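Local coordinates for NDP-N-acetyl-D-galactosaminuronic acid dehydrogenase (Methanosarcina mazei Go1, PDB 3G79), which probably oxidises UDP-N-acetyl-alpha-D-mannosamine to the corresponding uronic acid sugar nucleotide, reducing two NAD+ in the process, at residues Arg242-Ala247 against Val323-Val328; Leu252-Glu257 against Asp330-His335; Pro285-Gly290 against Asp448-Ile453. All blocks are in the same frame, centred on the assembly; numbering follows the deposited sequence.

Contact 1: residues Arg242-Ala247 against Val323-Val328; sequences RDLQIA and VLARKV
Asp243 and Arg326 form a salt bridge across two buried helix faces, made by a single nitrogen of the guanidinium. Arg326 NH1 lies 2.7 Å from Asp243 OD1, but the angle at the hydrogen is only 121°, so as a hydrogen bond this is weak. The second carboxylate oxygen, OD2, also accepts from NH1, although its modelled position is less certain. The CB of Arg326 points away from helix 228-258; bends at chi2 and chi3 bring the end of the chain back to Asp243, and the two side chains cross at about a right angle with their planes 26° apart. Both charges have further partners: Asp243 OD1 accepts from Asn329 ND2, and Arg326 NH2 pairs with Asp330. The bridge borders a close helix pair, where helix 228-258, the long helix of the family's central domain, meets helix 321-345. Their local axes approach to 8.5 Å at 51°, and small residues permit this. Ala325 CB lies 3.9 Å from Leu244 CA and 3.8 Å from Ala247 CB, with Leu244 CD1 beside it at 4.0 Å. One turn on, Val328 CG1 sits 3.4 Å from Ala247 O, while Val328 also packs on Tyr314 of the second subunit.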
loop_
_atom_site.group_PDB
_atom_site.type_symbol
_atom_site.label_atom_id
_atom_site.label_comp_id
_atom_site.label_asym_id
_atom_site.label_seq_id
_atom_site.Cartn_x
_atom_site.Cartn_y
_atom_site.Cartn_z
ATOM N N ARG A 242 2.668 -2.449 6.326
ATOM C CA ARG A 242 3.201 -1.119 6.671
ATOM C C ARG A 242 4.666 -1.039 6.269
ATOM O O ARG A 242 5.055 -0.109 5.578
ATOM C CB ARG A 242 3.017 -0.719 8.176
ATOM C CG ARG A 242 3.919 0.477 8.604
ATOM C CD ARG A 242 3.458 1.289 9.834
ATOM N NE ARG A 242 2.487 2.281 9.406
ATOM C CZ ARG A 242 2.568 3.596 9.602
ATOM N NH1 ARG A 242 3.573 4.138 10.299
ATOM N NH2 ARG A 242 1.608 4.361 9.099
ATOM N N ASP A 243 5.449 -2.036 6.676
ATOM C CA ASP A 243 6.858 -2.105 6.356
ATOM C C ASP A 243 7.079 -2.027 4.860
ATOM O O ASP A 243 7.937 -1.313 4.376
ATOM C CB ASP A 243 7.479 -3.372 6.951
ATOM C CG ASP A 243 8.973 -3.428 6.757
ATOM O OD1 ASP A 243 9.639 -2.380 6.861
ATOM O OD2 ASP A 243 9.503 -4.517 6.494
ATOM N N LEU A 244 6.272 -2.740 4.115
ATOM C CA LEU A 244 6.290 -2.639 2.662
ATOM C C LEU A 244 5.903 -1.259 2.122
ATOM O O LEU A 244 6.537 -0.794 1.160
ATOM C CB LEU A 244 5.423 -3.736 2.039
ATOM C CG LEU A 244 5.239 -3.610 0.523
ATOM C CD1 LEU A 244 6.561 -3.863 -0.244
ATOM C CD2 LEU A 244 4.180 -4.549 0.049
ATOM N N GLN A 245 4.907 -0.585 2.716
ATOM C CA GLN A 245 4.586 0.758 2.192
ATOM C C GLN A 245 5.738 1.722 2.388
ATOM O O GLN A 245 5.944 2.673 1.602
ATOM C CB GLN A 245 3.213 1.360 2.606
ATOM C CG GLN A 245 2.756 1.144 3.999
ATOM C CD GLN A 245 1.218 1.338 4.267
ATOM O OE1 GLN A 245 0.667 0.655 5.163
ATOM N NE2 GLN A 245 0.552 2.250 3.530
ATOM N N ILE A 246 6.534 1.448 3.414
ATOM C CA ILE A 246 7.643 2.313 3.726
ATOM C C ILE A 246 8.764 1.999 2.768
ATOM O O ILE A 246 9.478 2.880 2.304
ATOM C CB ILE A 246 8.093 2.114 5.160
ATOM C CG1 ILE A 246 7.155 2.851 6.118
ATOM C CG2 ILE A 246 9.606 2.572 5.366
ATOM C CD1 ILE A 246 7.345 2.369 7.587
ATOM N N ALA A 247 8.954 0.730 2.486
ATOM C CA ALA A 247 10.016 0.391 1.603
ATOM C C ALA A 247 9.674 0.928 0.215
ATOM O O ALA A 247 10.575 1.416 -0.465
ATOM C CB ALA A 247 10.299 -1.093 1.600
ATOM N N VAL A 323 10.354 -9.859 2.126
ATOM C CA VAL A 323 11.771 -10.059 2.466
ATOM C C VAL A 323 12.585 -8.930 1.830
ATOM O O VAL A 323 13.489 -8.374 2.461
ATOM C CB VAL A 323 12.239 -11.457 2.028
ATOM C CG1 VAL A 323 13.805 -11.592 2.030
ATOM C CG2 VAL A 323 11.580 -12.534 2.895
ATOM N N LEU A 324 12.200 -8.534 0.612
ATOM C CA LEU A 324 12.897 -7.491 -0.075
ATOM C C LEU A 324 12.442 -6.107 0.332
ATOM O O LEU A 324 13.198 -5.133 0.207
ATOM C CB LEU A 324 12.923 -7.768 -1.571
ATOM C CG LEU A 324 12.471 -6.714 -2.565
ATOM C CD1 LEU A 324 13.420 -6.565 -3.766
ATOM C CD2 LEU A 324 11.121 -7.200 -2.996
ATOM N N ALA A 325 11.266 -5.999 0.924
ATOM C CA ALA A 325 10.977 -4.777 1.706
ATOM C C ALA A 325 11.940 -4.582 2.900
ATOM O O ALA A 325 12.442 -3.468 3.147
ATOM C CB ALA A 325 9.569 -4.774 2.197
ATOM N N ARG A 326 12.182 -5.652 3.651
ATOM C CA ARG A 326 13.121 -5.564 4.779
ATOM C C ARG A 326 14.505 -5.064 4.324
ATOM O O ARG A 326 15.176 -4.331 5.054
ATOM C CB ARG A 326 13.241 -6.909 5.520
ATOM C CG ARG A 326 12.048 -7.279 6.434
ATOM C CD ARG A 326 11.643 -6.145 7.401
ATOM N NE ARG A 326 12.819 -5.488 7.949
ATOM C CZ ARG A 326 12.916 -4.203 8.221
ATOM N NH1 ARG A 326 11.900 -3.348 8.051
ATOM N NH2 ARG A 326 14.043 -3.764 8.710
ATOM N N LYS A 327 14.921 -5.415 3.109
ATOM C CA LYS A 327 16.270 -5.032 2.687
ATOM C C LYS A 327 16.359 -3.578 2.214
ATOM O O LYS A 327 17.402 -2.921 2.404
ATOM C CB LYS A 327 16.801 -5.960 1.619
ATOM C CG LYS A 327 17.138 -7.365 2.076
ATOM C CD LYS A 327 17.381 -8.180 0.785
ATOM C CE LYS A 327 17.642 -9.665 1.014
ATOM N NZ LYS A 327 17.389 -10.330 -0.279
ATOM N N VAL A 328 15.291 -3.088 1.574
ATOM C CA VAL A 328 15.214 -1.692 1.138
ATOM C C VAL A 328 15.336 -0.853 2.420
ATOM O O VAL A 328 16.309 -0.103 2.610
ATOM C CB VAL A 328 13.933 -1.420 0.305
ATOM C CG1 VAL A 328 13.678 0.054 0.101
ATOM C CG2 VAL A 328 14.046 -2.072 -1.039
#

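Contact 2: residues Leu252-Glu257 against Asp330-His335; sequences LALYCE and DFMPAH
A histidine–carboxylate hydrogen bond, His335 to Glu257, spans the helix pair 228-258 and 321-345 where it faces the second subunit. The local axes are 12.5 Å apart here, so long side chains must bridge the gap. With CG anti to the backbone N (chi1 178°), the His335 ring is carried out toward helix 228-258, where it meets Glu257, extended beyond CG, tip to tip. His335 NE2 donates to Glu257 OE1 over 2.6 Å with an angle of 148° at the hydrogen; the oxygen uses its syn lone pair and lies close to the imidazole plane. OE1 also accepts from Gly469 N, and His335 ND1 is hydrogen-bonded to Asp313 of the second subunit. With a carboxylate at each nitrogen, the imidazole would probably be favoured in its protonated, charged form. Helix 321-345 is kinked here: Pro333 has no N-H to give, and the amide of Ala334 is not bonded back to the turn before. Leu254 supplies the apolar half of the contact. Its CD1 meets Met332 CE tip to tip at 3.7 Å and also lies at the edge of the Phe331 ring, 4.2 Å from Phe331 CD2. The other methyl, Leu254 CD2, makes a CH-pi contact with His335, 3.4 Å from the ring centroid and only 5° off its normal.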
loop_
_atom_site.group_PDB
_atom_site.type_symbol
_atom_site.label_atom_id
_atom_site.label_comp_id
_atom_site.label_asym_id
_atom_site.label_seq_id
_atom_site.Cartn_x
_atom_site.Cartn_y
_atom_site.Cartn_z
ATOM N N LEU A 252 11.156 4.907 -3.939
ATOM C CA LEU A 252 10.851 5.882 -4.967
ATOM C C LEU A 252 11.805 7.050 -4.734
ATOM O O LEU A 252 12.289 7.661 -5.694
ATOM C CB LEU A 252 9.397 6.327 -4.887
ATOM C CG LEU A 252 8.556 6.858 -6.033
ATOM C CD1 LEU A 252 8.022 8.202 -5.572
ATOM C CD2 LEU A 252 9.202 6.875 -7.475
ATOM N N ALA A 253 12.101 7.302 -3.453
ATOM C CA ALA A 253 13.075 8.306 -3.086
ATOM C C ALA A 253 14.435 8.014 -3.749
ATOM O O ALA A 253 14.972 8.885 -4.407
ATOM C CB ALA A 253 13.190 8.449 -1.536
ATOM N N LEU A 254 14.974 6.806 -3.616
ATOM C CA LEU A 254 16.191 6.466 -4.372
ATOM C C LEU A 254 16.029 6.748 -5.888
ATOM O O LEU A 254 16.826 7.425 -6.455
ATOM C CB LEU A 254 16.654 5.032 -4.107
ATOM C CG LEU A 254 16.759 4.697 -2.630
ATOM C CD1 LEU A 254 16.960 3.228 -2.389
ATOM C CD2 LEU A 254 17.881 5.464 -2.017
ATOM N N TYR A 255 14.942 6.311 -6.507
ATOM C CA TYR A 255 14.698 6.610 -7.924
ATOM C C TYR A 255 14.644 8.106 -8.222
ATOM O O TYR A 255 15.096 8.549 -9.277
ATOM C CB TYR A 255 13.420 5.910 -8.396
ATOM C CG TYR A 255 13.600 4.427 -8.649
ATOM C CD1 TYR A 255 12.565 3.648 -9.193
ATOM C CD2 TYR A 255 14.806 3.803 -8.373
ATOM C CE1 TYR A 255 12.741 2.282 -9.444
ATOM C CE2 TYR A 255 14.987 2.465 -8.613
ATOM C CZ TYR A 255 13.959 1.703 -9.146
ATOM O OH TYR A 255 14.201 0.357 -9.375
ATOM N N CYS A 256 14.119 8.901 -7.278
ATOM C CA CYS A 256 13.952 10.321 -7.536
ATOM C C CYS A 256 15.274 11.053 -7.441
ATOM O O CYS A 256 15.516 12.057 -8.147
ATOM C CB CYS A 256 12.930 10.951 -6.605
ATOM S SG CYS A 256 11.303 10.630 -7.146
ATOM N N GLU A 257 16.113 10.559 -6.552
ATOM C CA GLU A 257 17.478 11.018 -6.504
ATOM C C GLU A 257 18.182 10.824 -7.843
ATOM O O GLU A 257 18.812 11.744 -8.354
ATOM C CB GLU A 257 18.247 10.312 -5.402
ATOM C CG GLU A 257 18.148 10.987 -4.102
ATOM C CD GLU A 257 18.919 10.194 -3.042
ATOM O OE1 GLU A 257 18.402 10.078 -1.916
ATOM O OE2 GLU A 257 20.028 9.675 -3.356
ATOM N N ASP A 330 16.322 -1.688 5.441
ATOM C CA ASP A 330 17.634 -1.892 6.104
ATOM C C ASP A 330 18.745 -1.102 5.422
ATOM O O ASP A 330 19.784 -0.856 6.049
ATOM C CB ASP A 330 18.096 -3.381 6.169
ATOM C CG ASP A 330 17.387 -4.225 7.267
ATOM O OD1 ASP A 330 16.789 -3.677 8.193
ATOM O OD2 ASP A 330 17.435 -5.481 7.180
ATOM N N PHE A 331 18.532 -0.705 4.165
ATOM C CA PHE A 331 19.561 -0.032 3.400
ATOM C C PHE A 331 19.688 1.435 3.711
ATOM O O PHE A 331 20.746 2.038 3.521
ATOM C CB PHE A 331 19.286 -0.184 1.906
ATOM C CG PHE A 331 20.288 0.510 1.026
ATOM C CD1 PHE A 331 21.646 0.134 1.043
ATOM C CD2 PHE A 331 19.883 1.521 0.165
ATOM C CE1 PHE A 331 22.577 0.758 0.197
ATOM C CE2 PHE A 331 20.806 2.158 -0.667
ATOM C CZ PHE A 331 22.150 1.775 -0.660
ATOM N N MET A 332 18.605 2.025 4.185
ATOM C CA MET A 332 18.520 3.450 4.299
ATOM C C MET A 332 19.611 4.070 5.171
ATOM O O MET A 332 20.112 5.139 4.810
ATOM C CB MET A 332 17.099 3.879 4.661
ATOM C CG MET A 332 16.076 3.418 3.580
ATOM S SD MET A 332 16.439 3.988 1.900
ATOM C CE MET A 332 15.437 2.919 0.963
ATOM N N PRO A 333 20.002 3.419 6.302
ATOM C CA PRO A 333 21.214 3.904 6.960
ATOM C C PRO A 333 22.445 3.958 6.072
ATOM O O PRO A 333 23.157 4.969 6.126
ATOM C CB PRO A 333 21.419 2.911 8.128
ATOM C CG PRO A 333 20.075 2.657 8.537
ATOM C CD PRO A 333 19.285 2.496 7.196
ATOM N N ALA A 334 22.697 2.924 5.271
ATOM C CA ALA A 334 23.832 2.965 4.340
ATOM C C ALA A 334 23.626 4.077 3.303
ATOM O O ALA A 334 24.593 4.749 2.930
ATOM C CB ALA A 334 24.116 1.600 3.651
ATOM N N HIS A 335 22.380 4.310 2.898
ATOM C CA HIS A 335 22.124 5.371 1.949
ATOM C C HIS A 335 22.425 6.739 2.563
ATOM O O HIS A 335 22.963 7.646 1.873
ATOM C CB HIS A 335 20.702 5.316 1.376
ATOM C CG HIS A 335 20.409 6.434 0.432
ATOM N ND1 HIS A 335 21.028 6.551 -0.801
ATOM C CD2 HIS A 335 19.627 7.528 0.563
ATOM C CE1 HIS A 335 20.600 7.648 -1.402
ATOM N NE2 HIS A 335 19.753 8.256 -0.593
#

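Contact 3: residues Pro285-Gly290 against Asp448-Ile453; sequences PGAGVG and DGRNVI
The guanidinium of Arg450 lies with one face against the backbone of the loop at Gly286 and Ala287: Ala287 N sits 3.7 Å above the plane, over its centre, with Gly286 C on that face too. At the edge is Gly288 O, which accepts from Arg450 NH2 over 3.1 Å with an angle of 149° at the hydrogen. The donor is tilted 31° from the carbonyl plane. The Arg450 chain bends at chi2, which turns CD, and from there runs extended to the loop; its NE is held by Leu421 O. The backbones themselves touch, Gly286 CA making a CA-H...O contact of 3.1 Å with Gly449 O. A side chain at Gly286 would run into Arg450 NH1, and one at Gly449 into Ala287 CB. The base of the arginine is set by an Asx turn, Asp448 OD1 accepting from Arg450 N at 3.1 Å, while Asp448 OD2 takes the N-H of Ile453 at 3.1 Å. An alanine in place of Arg450 would probably deprive Gly288 O and Leu421 O of this donor and open a gap over the Ala287 peptide. Segment 285-290 belongs to the central domain and segment 448-453 to the UDP-binding domain. At this junction the chemistry implies that one cationic side chain ties the two together, bonded to Gly288 O on one side and Leu421 O on the other.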
loop_
_atom_site.group_PDB
_atom_site.type_symbol
_atom_site.label_atom_id
_atom_site.label_comp_id
_atom_site.label_asym_id
_atom_site.label_seq_id
_atom_site.Cartn_x
_atom_site.Cartn_y
_atom_site.Cartn_z
ATOM N N PRO A 285 9.225 8.739 3.190
ATOM C CA PRO A 285 10.533 8.049 3.088
ATOM C C PRO A 285 11.467 8.584 4.196
ATOM O O PRO A 285 11.141 9.626 4.792
ATOM C CB PRO A 285 11.023 8.449 1.674
ATOM C CG PRO A 285 10.387 9.845 1.450
ATOM C CD PRO A 285 9.074 9.838 2.215
ATOM N N GLY A 286 12.591 7.907 4.477
ATOM C CA GLY A 286 13.412 8.255 5.655
ATOM C C GLY A 286 14.691 7.451 5.920
ATOM O O GLY A 286 15.048 6.550 5.190
ATOM N N ALA A 287 15.375 7.779 7.011
ATOM C CA ALA A 287 16.676 7.204 7.336
ATOM C C ALA A 287 16.599 5.753 7.733
ATOM O O ALA A 287 17.619 5.119 7.879
ATOM C CB ALA A 287 17.345 8.011 8.453
ATOM N N GLY A 288 15.400 5.206 7.898
ATOM C CA GLY A 288 15.292 3.781 8.165
ATOM C C GLY A 288 14.116 3.417 9.023
ATOM O O GLY A 288 13.387 4.287 9.427
ATOM N N VAL A 289 13.918 2.124 9.289
ATOM C CA VAL A 289 12.775 1.664 10.062
ATOM C C VAL A 289 13.282 1.098 11.405
ATOM O O VAL A 289 14.283 0.360 11.470
ATOM C CB VAL A 289 11.998 0.569 9.285
ATOM C CG1 VAL A 289 10.987 -0.120 10.163
ATOM C CG2 VAL A 289 11.381 1.112 8.013
ATOM N N GLY A 290 12.593 1.456 12.487
ATOM C CA GLY A 290 12.999 0.967 13.795
ATOM C C GLY A 290 11.869 0.183 14.381
ATOM O O GLY A 290 10.819 0.073 13.743
ATOM N N ASP A 448 19.763 15.459 5.574
ATOM C CA ASP A 448 18.411 15.320 6.172
ATOM C C ASP A 448 17.727 14.001 5.868
ATOM O O ASP A 448 17.409 13.705 4.717
ATOM C CB ASP A 448 17.474 16.438 5.666
ATOM C CG ASP A 448 16.154 16.533 6.468
ATOM O OD1 ASP A 448 16.078 15.968 7.574
ATOM O OD2 ASP A 448 15.195 17.194 6.009
ATOM N N GLY A 449 17.464 13.218 6.905
ATOM C CA GLY A 449 16.833 11.913 6.747
ATOM C C GLY A 449 15.337 11.945 6.999
ATOM O O GLY A 449 14.611 10.968 6.710
ATOM N N ARG A 450 14.876 13.076 7.507
ATOM C CA ARG A 450 13.516 13.204 7.985
ATOM C C ARG A 450 12.711 14.403 7.444
ATOM O O ARG A 450 11.684 14.731 7.989
ATOM C CB ARG A 450 13.506 13.148 9.522
ATOM C CG ARG A 450 14.116 11.866 10.072
ATOM C CD ARG A 450 13.342 10.600 9.622
ATOM N NE ARG A 450 13.935 9.378 10.170
ATOM C CZ ARG A 450 13.403 8.147 10.077
ATOM N NH1 ARG A 450 12.229 7.948 9.452
ATOM N NH2 ARG A 450 14.038 7.103 10.640
ATOM N N ASN A 451 13.133 15.029 6.356
ATOM C CA ASN A 451 12.331 16.100 5.755
ATOM C C ASN A 451 11.969 17.215 6.751
ATOM O O ASN A 451 10.863 17.708 6.714
ATOM C CB ASN A 451 11.035 15.553 5.122
ATOM C CG ASN A 451 10.343 16.576 4.200
ATOM O OD1 ASN A 451 10.989 17.306 3.466
ATOM N ND2 ASN A 451 9.024 16.630 4.252
ATOM N N VAL A 452 12.887 17.610 7.636
ATOM C CA VAL A 452 12.653 18.763 8.507
ATOM C C VAL A 452 13.426 20.035 8.139
ATOM O O VAL A 452 13.105 21.109 8.619
ATOM C CB VAL A 452 12.924 18.429 9.981
ATOM C CG1 VAL A 452 12.266 17.110 10.359
ATOM C CG2 VAL A 452 14.401 18.396 10.269
ATOM N N ILE A 453 14.439 19.915 7.288
ATOM C CA ILE A 453 15.302 21.044 6.926
ATOM C C ILE A 453 14.857 21.629 5.592
ATOM O O ILE A 453 14.727 20.921 4.581
ATOM C CB ILE A 453 16.821 20.636 6.942
ATOM C CG1 ILE A 453 17.439 20.977 8.285
ATOM C CG2 ILE A 453 17.658 21.425 5.999
ATOM C CD1 ILE A 453 17.525 19.849 9.167
#

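In the fold
Contacts 1 and 2 are successive stations along the same two helices, 228-258 and 321-345, with centres about 12 Å apart, and both reach the second subunit. Contact 3 touches no other chain; it brings the UDP-binding domain against this helix pair through segment 285-290. Its centre is about 10 Å from that of contact 2 and about 15 Å from that of contact 1, and it touches both. Toward contact 1, Val289 CG2 packs 3.5 Å from Ile246 CG2; toward contact 2, Ala287 O lies 3.2 Å from Pro333 CD, at the kink. Thus a single glycine-rich loop connects dimer-facing helices to the domain junction, though these contacts alone locate no substrate or NAD.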